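Enoyl-CoA hydratase/isomerase family protein (Pseudomonas syringae pv. tomato, PDB 3OT6) probably catalyses hydration or isomerisation of acyl-CoA thioesters, as other members of the crotonase-like enoyl-CoA hydratase/isomerase family do. Local coordinates at residues A123-Q134 with S159-P168. Residues are numbered along the deposited sequence; the frame is centred on the assembly and turned at random.
Sequences AGPFSIGLNEVQ and SVINAEMFDP
Ile128 and Phe166 form an antiparallel hydrogen-bonded pair that joins 123-134 to 159-168: Ile128 N donates to Phe166 O over 2.8 Å at 163°, and Phe166 N returns a more bent bond of 2.9 Å to Ile128 O. The second segment thereby adds an edge strand to a small sheet in which 128-129 already pairs with 103-106. Past Gly129 the two segments separate, and two waters bridge their backbones beside direct side-chain packing. One water accepts from Leu130 N at 2.6 Å and lies within hydrogen-bonding distance of Ser159 O, Ser159 OG and Glu164 O; a second links Leu130 O and Val133 N to Val160 O.

Ile128 and Phe166 put their side chains on the same face of the sheet, against Ala171 of helix 168-174, and Ile128 O lies in the plane of the Phe166 ring at its edge, 3.3 Å from CD2. On the other side, selenomethionine Met165 bends at chi2 and chi3 (-52° and -69°), folding its tip over the backbone of Gly129, where CE comes 3.5 Å from Gly129 N. Its SE also meets Asn131 CB. Gly129 has an extended, positive-phi backbone that favours glycine, and the selenium and methyl of Met165 lie directly on it. Leu130 lies alongside Val160, CD1 to CG2 3.8 Å, while Val133 sets CG2 against Val160 O and CG1 against Ile161 O. At the far end the Pro168 ring packs against Gly124 and Phe126, its CD 3.4 Å from Gly124 O.

Two direct backbone bonds thus tie Ile128 to Phe166, and the waters tie Leu130 and Val133 to Ser159, Val160 and Glu164, satisfying Leu130 N, Leu130 O and Val133 N where no strand partner faces them across the contact.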
ATOM      1  N   ALA A 123      -1.747  14.563   9.654  1.00 29.66           N
ATOM      2  CA  ALA A 123      -2.306  15.896   9.285  1.00 30.17           C
ATOM      3  C   ALA A 123      -1.264  16.833   8.660  1.00 31.40           C
ATOM      4  O   ALA A 123      -0.088  16.856   9.078  1.00 32.43           O
ATOM      5  CB  ALA A 123      -2.886  16.571  10.542  1.00 29.46           C
ATOM      6  N   GLY A 124      -1.691  17.620   7.681  1.00 32.60           N
ATOM      7  CA  GLY A 124      -0.814  18.592   7.070  1.00 32.72           C
ATOM      8  C   GLY A 124      -1.060  18.752   5.590  1.00 34.04           C
ATOM      9  O   GLY A 124      -2.082  18.277   5.064  1.00 34.37           O
ATOM     10  N   PRO A 125      -0.129  19.435   4.893  1.00 34.46           N
ATOM     11  CA  PRO A 125      -0.444  19.832   3.501  1.00 34.21           C
ATOM     12  C   PRO A 125      -0.167  18.688   2.530  1.00 34.13           C
ATOM     13  O   PRO A 125       0.596  18.855   1.574  1.00 34.62           O
ATOM     14  CB  PRO A 125       0.528  20.992   3.241  1.00 34.68           C
ATOM     15  CG  PRO A 125       1.756  20.700   4.160  1.00 34.34           C
ATOM     16  CD  PRO A 125       1.143  20.020   5.404  1.00 34.63           C
ATOM     17  N   PHE A 126      -0.765  17.516   2.771  1.00 32.81           N
ATOM     18  CA  PHE A 126      -0.374  16.322   2.001  1.00 29.38           C
ATOM     19  C   PHE A 126      -1.451  15.949   1.039  1.00 28.47           C
ATOM     20  O   PHE A 126      -2.590  16.342   1.230  1.00 29.27           O
ATOM     21  CB  PHE A 126      -0.029  15.208   2.937  1.00 28.88           C
ATOM     22  CG  PHE A 126       1.089  15.555   3.891  1.00 27.72           C
ATOM     23  CD1 PHE A 126       2.392  15.746   3.418  1.00 28.22           C
ATOM     24  CD2 PHE A 126       0.837  15.698   5.248  1.00 26.56           C
ATOM     25  CE1 PHE A 126       3.424  16.056   4.271  1.00 27.24           C
ATOM     26  CE2 PHE A 126       1.870  16.003   6.140  1.00 27.27           C
ATOM     27  CZ  PHE A 126       3.177  16.170   5.660  1.00 25.79           C
ATOM     28  N   SER A 127      -1.094  15.279  -0.041  1.00 26.42           N
ATOM     29  CA  SER A 127      -2.103  14.761  -0.947  1.00 26.16           C
ATOM     30  C   SER A 127      -2.117  13.246  -0.882  1.00 24.59           C
ATOM     31  O   SER A 127      -1.038  12.593  -0.983  1.00 25.13           O
ATOM     32  CB  SER A 127      -1.787  15.144  -2.401  1.00 26.16           C
ATOM     33  OG  SER A 127      -1.740  16.546  -2.442  1.00 31.92           O
ATOM     34  N   ILE A 128      -3.312  12.682  -0.793  1.00 21.42           N
ATOM     35  CA  ILE A 128      -3.431  11.258  -0.925  1.00 19.65           C
ATOM     36  C   ILE A 128      -4.459  10.976  -2.004  1.00 20.11           C
ATOM     37  O   ILE A 128      -5.608  11.499  -1.938  1.00 20.48           O
ATOM     38  CB  ILE A 128      -3.900  10.658   0.375  1.00 20.10           C
ATOM     39  CG1 ILE A 128      -2.837  10.826   1.466  1.00 16.94           C
ATOM     40  CG2 ILE A 128      -4.328   9.230   0.140  1.00 19.62           C
ATOM     41  CD1 ILE A 128      -3.380  10.594   2.807  1.00 17.59           C
ATOM     42  N   GLY A 129      -4.094  10.182  -3.012  1.00 19.07           N
ATOM     43  CA  GLY A 129      -5.073   9.875  -4.019  1.00 18.73           C
ATOM     44  C   GLY A 129      -4.473   9.197  -5.202  1.00 19.29           C
ATOM     45  O   GLY A 129      -3.305   8.897  -5.191  1.00 18.78           O
ATOM     46  N   LEU A 130      -5.289   9.033  -6.244  1.00 19.33           N
ATOM     47  CA  LEU A 130      -4.989   8.253  -7.385  1.00 20.38           C
ATOM     48  C   LEU A 130      -5.001   9.195  -8.594  1.00 22.42           C
ATOM     49  O   LEU A 130      -6.066   9.540  -9.140  1.00 21.40           O
ATOM     50  CB  LEU A 130      -6.059   7.147  -7.545  1.00 19.53           C
ATOM     51  CG  LEU A 130      -6.127   6.158  -6.382  1.00 20.21           C
ATOM     52  CD1 LEU A 130      -7.256   5.125  -6.624  1.00 17.91           C
ATOM     53  CD2 LEU A 130      -4.756   5.457  -6.127  1.00 16.93           C
ATOM     54  N   ASN A 131      -3.820   9.623  -9.034  1.00 24.40           N
ATOM     55  CA  ASN A 131      -3.837  10.707  -9.991  1.00 26.86           C
ATOM     56  C   ASN A 131      -3.714  10.213 -11.402  1.00 27.95           C
ATOM     57  O   ASN A 131      -3.534  11.003 -12.315  1.00 29.36           O
ATOM     58  CB  ASN A 131      -2.783  11.753  -9.655  1.00 27.02           C
ATOM     59  CG  ASN A 131      -1.378  11.228  -9.808  1.00 29.66           C
ATOM     60  OD1 ASN A 131      -1.129  10.032  -9.868  1.00 32.05           O
ATOM     61  ND2 ASN A 131      -0.458  12.122  -9.870  1.00 29.75           N
ATOM     62  N   GLU A 132      -3.822   8.904 -11.596  1.00 28.97           N
ATOM     63  CA  GLU A 132      -3.436   8.373 -12.871  1.00 29.38           C
ATOM     64  C   GLU A 132      -4.247   8.942 -14.033  1.00 28.84           C
ATOM     65  O   GLU A 132      -3.709   9.124 -15.141  1.00 29.20           O
ATOM     66  CB  GLU A 132      -3.221   6.814 -12.924  1.00 30.06           C
ATOM     67  CG  GLU A 132      -3.790   5.897 -11.897  1.00 31.44           C
ATOM     68  CD  GLU A 132      -3.139   5.938 -10.492  1.00 33.49           C
ATOM     69  OE1 GLU A 132      -2.427   4.999 -10.101  1.00 30.48           O
ATOM     70  OE2 GLU A 132      -3.400   6.888  -9.736  1.00 35.43           O
ATOM     71  N   VAL A 133      -5.525   9.236 -13.781  1.00 27.84           N
ATOM     72  CA  VAL A 133      -6.409   9.716 -14.837  1.00 26.04           C
ATOM     73  C   VAL A 133      -6.003  11.156 -15.178  1.00 26.92           C
ATOM     74  O   VAL A 133      -6.208  11.622 -16.307  1.00 26.60           O
ATOM     75  CB  VAL A 133      -7.921   9.583 -14.510  1.00 24.99           C
ATOM     76  CG1 VAL A 133      -8.796  10.649 -15.294  1.00 20.09           C
ATOM     77  CG2 VAL A 133      -8.373   8.224 -14.867  1.00 22.40           C
ATOM     78  N   GLN A 134      -5.412  11.833 -14.214  1.00 27.52           N
ATOM     79  CA  GLN A 134      -5.021  13.205 -14.403  1.00 29.69           C
ATOM     80  C   GLN A 134      -3.821  13.248 -15.314  1.00 29.78           C
ATOM     81  O   GLN A 134      -3.763  14.050 -16.258  1.00 30.22           O
ATOM     82  CB  GLN A 134      -4.688  13.879 -13.088  1.00 29.26           C
ATOM     83  CG  GLN A 134      -3.948  15.162 -13.338  1.00 36.75           C
ATOM     84  CD  GLN A 134      -4.342  16.265 -12.393  1.00 48.93           C
ATOM     85  OE1 GLN A 134      -3.714  17.323 -12.407  1.00 55.03           O
ATOM     86  NE2 GLN A 134      -5.388  16.039 -11.552  1.00 50.47           N
ATOM     87  N   SER A 159     -12.340   9.272  -6.742  1.00 23.68           N
ATOM     88  CA  SER A 159     -10.911   9.015  -6.659  1.00 23.86           C
ATOM     89  C   SER A 159     -10.335   8.438  -7.978  1.00 23.46           C
ATOM     90  O   SER A 159      -9.322   8.881  -8.473  1.00 23.78           O
ATOM     91  CB  SER A 159     -10.635   8.071  -5.487  1.00 23.80           C
ATOM     92  OG  SER A 159      -9.257   7.699  -5.473  1.00 26.04           O
ATOM     93  N   VAL A 160     -10.995   7.420  -8.506  1.00 23.54           N
ATOM     94  CA  VAL A 160     -10.473   6.632  -9.587  1.00 23.61           C
ATOM     95  C   VAL A 160     -10.804   7.279 -10.935  1.00 23.54           C
ATOM     96  O   VAL A 160      -9.955   7.358 -11.807  1.00 23.41           O
ATOM     97  CB  VAL A 160     -11.078   5.187  -9.529  1.00 24.26           C
ATOM     98  CG1 VAL A 160     -10.857   4.448 -10.822  1.00 21.53           C
ATOM     99  CG2 VAL A 160     -10.553   4.401  -8.311  1.00 23.16           C
ATOM    100  N   ILE A 161     -12.057   7.711 -11.103  1.00 23.12           N
ATOM    101  CA  ILE A 161     -12.515   8.217 -12.386  1.00 21.60           C
ATOM    102  C   ILE A 161     -12.196   9.727 -12.543  1.00 22.24           C
ATOM    103  O   ILE A 161     -11.949  10.195 -13.665  1.00 21.42           O
ATOM    104  CB  ILE A 161     -13.987   7.950 -12.549  1.00 20.81           C
ATOM    105  CG1 ILE A 161     -14.207   6.470 -12.782  1.00 20.23           C
ATOM    106  CG2 ILE A 161     -14.541   8.687 -13.741  1.00 21.66           C
ATOM    107  CD1 ILE A 161     -15.593   6.025 -12.471  1.00 17.74           C
ATOM    108  N   ASN A 162     -12.238  10.484 -11.442  1.00 21.79           N
ATOM    109  CA  ASN A 162     -12.030  11.913 -11.547  1.00 22.32           C
ATOM    110  C   ASN A 162     -10.634  12.281 -11.097  1.00 23.79           C
ATOM    111  O   ASN A 162     -10.285  13.499 -11.093  1.00 24.07           O
ATOM    112  CB  ASN A 162     -13.004  12.687 -10.665  1.00 22.06           C
ATOM    113  CG  ASN A 162     -14.446  12.393 -10.982  1.00 23.33           C
ATOM    114  OD1 ASN A 162     -14.751  11.736 -11.988  1.00 18.74           O
ATOM    115  ND2 ASN A 162     -15.369  12.920 -10.140  1.00 21.98           N
ATOM    116  N   ALA A 163      -9.844  11.285 -10.637  1.00 23.76           N
ATOM    117  CA  ALA A 163      -8.538  11.611 -10.027  1.00 23.43           C
ATOM    118  C   ALA A 163      -8.645  12.649  -8.871  1.00 23.01           C
ATOM    119  O   ALA A 163      -7.829  13.528  -8.722  1.00 23.94           O
ATOM    120  CB  ALA A 163      -7.559  12.132 -11.134  1.00 23.29           C
ATOM    121  N   GLU A 164      -9.649  12.579  -8.045  1.00 23.27           N
ATOM    122  CA  GLU A 164      -9.686  13.555  -6.993  1.00 23.48           C
ATOM    123  C   GLU A 164      -8.579  13.311  -5.997  1.00 23.27           C
ATOM    124  O   GLU A 164      -8.404  12.182  -5.560  1.00 21.51           O
ATOM    125  CB  GLU A 164     -11.025  13.525  -6.263  1.00 23.94           C
ATOM    126  CG  GLU A 164     -11.064  14.511  -5.104  1.00 23.50           C
ATOM    127  CD  GLU A 164     -12.474  14.832  -4.643  1.00 28.41           C
ATOM    128  OE1 GLU A 164     -13.435  14.488  -5.436  1.00 25.98           O
ATOM    129  OE2 GLU A 164     -12.593  15.424  -3.500  1.00 21.48           O
HETATM  130  N   MSE A 165      -7.884  14.389  -5.615  1.00 23.35           N
HETATM  131  CA  MSE A 165      -6.889  14.332  -4.569  1.00 23.85           C
HETATM  132  C   MSE A 165      -7.437  14.719  -3.211  1.00 24.59           C
HETATM  133  O   MSE A 165      -8.211  15.656  -3.092  1.00 24.45           O
HETATM  134  CB  MSE A 165      -5.646  15.169  -4.927  1.00 24.54           C
HETATM  135  CG  MSE A 165      -4.979  14.738  -6.237  1.00 24.67           C
HETATM  136 SE   MSE A 165      -4.546  12.809  -6.374  1.00 34.08          SE
HETATM  137  CE  MSE A 165      -3.198  12.908  -5.055  1.00 25.67           C
ATOM    138  N   PHE A 166      -7.017  13.997  -2.170  1.00 25.55           N
ATOM    139  CA  PHE A 166      -7.555  14.196  -0.798  1.00 25.80           C
ATOM    140  C   PHE A 166      -6.504  14.755   0.137  1.00 27.57           C
ATOM    141  O   PHE A 166      -5.285  14.484   0.033  1.00 28.25           O
ATOM    142  CB  PHE A 166      -8.117  12.878  -0.239  1.00 24.44           C
ATOM    143  CG  PHE A 166      -9.201  12.294  -1.106  1.00 23.67           C
ATOM    144  CD1 PHE A 166     -10.543  12.613  -0.879  1.00 22.32           C
ATOM    145  CD2 PHE A 166      -8.884  11.482  -2.182  1.00 19.67           C
ATOM    146  CE1 PHE A 166     -11.543  12.125  -1.692  1.00 22.90           C
ATOM    147  CE2 PHE A 166      -9.882  11.000  -3.025  1.00 22.08           C
ATOM    148  CZ  PHE A 166     -11.223  11.328  -2.779  1.00 22.80           C
ATOM    149  N   ASP A 167      -6.971  15.580   1.044  1.00 29.07           N
ATOM    150  CA  ASP A 167      -6.125  15.943   2.128  1.00 30.09           C
ATOM    151  C   ASP A 167      -6.284  14.834   3.163  1.00 29.43           C
ATOM    152  O   ASP A 167      -7.142  13.963   3.009  1.00 28.50           O
ATOM    153  CB  ASP A 167      -6.435  17.362   2.620  1.00 30.48           C
ATOM    154  CG  ASP A 167      -7.813  17.538   3.228  1.00 35.92           C
ATOM    155  OD1 ASP A 167      -8.612  16.573   3.434  1.00 40.43           O
ATOM    156  OD2 ASP A 167      -8.091  18.733   3.519  1.00 40.30           O
ATOM    157  N   PRO A 168      -5.455  14.844   4.216  1.00 29.19           N
ATOM    158  CA  PRO A 168      -5.556  13.705   5.136  1.00 28.38           C
ATOM    159  C   PRO A 168      -6.962  13.345   5.672  1.00 29.19           C
ATOM    160  O   PRO A 168      -7.346  12.155   5.666  1.00 29.71           O
ATOM    161  CB  PRO A 168      -4.565  14.078   6.233  1.00 27.85           C
ATOM    162  CG  PRO A 168      -3.476  14.816   5.459  1.00 29.31           C
ATOM    163  CD  PRO A 168      -4.257  15.672   4.470  1.00 28.03           C
TER
HETATM  164  O   HOH W   1      -7.766   9.761  -6.466  1.00 14.95           O
HETATM  165  O   HOH W   2      -7.176   8.314 -11.375  1.00 20.58           O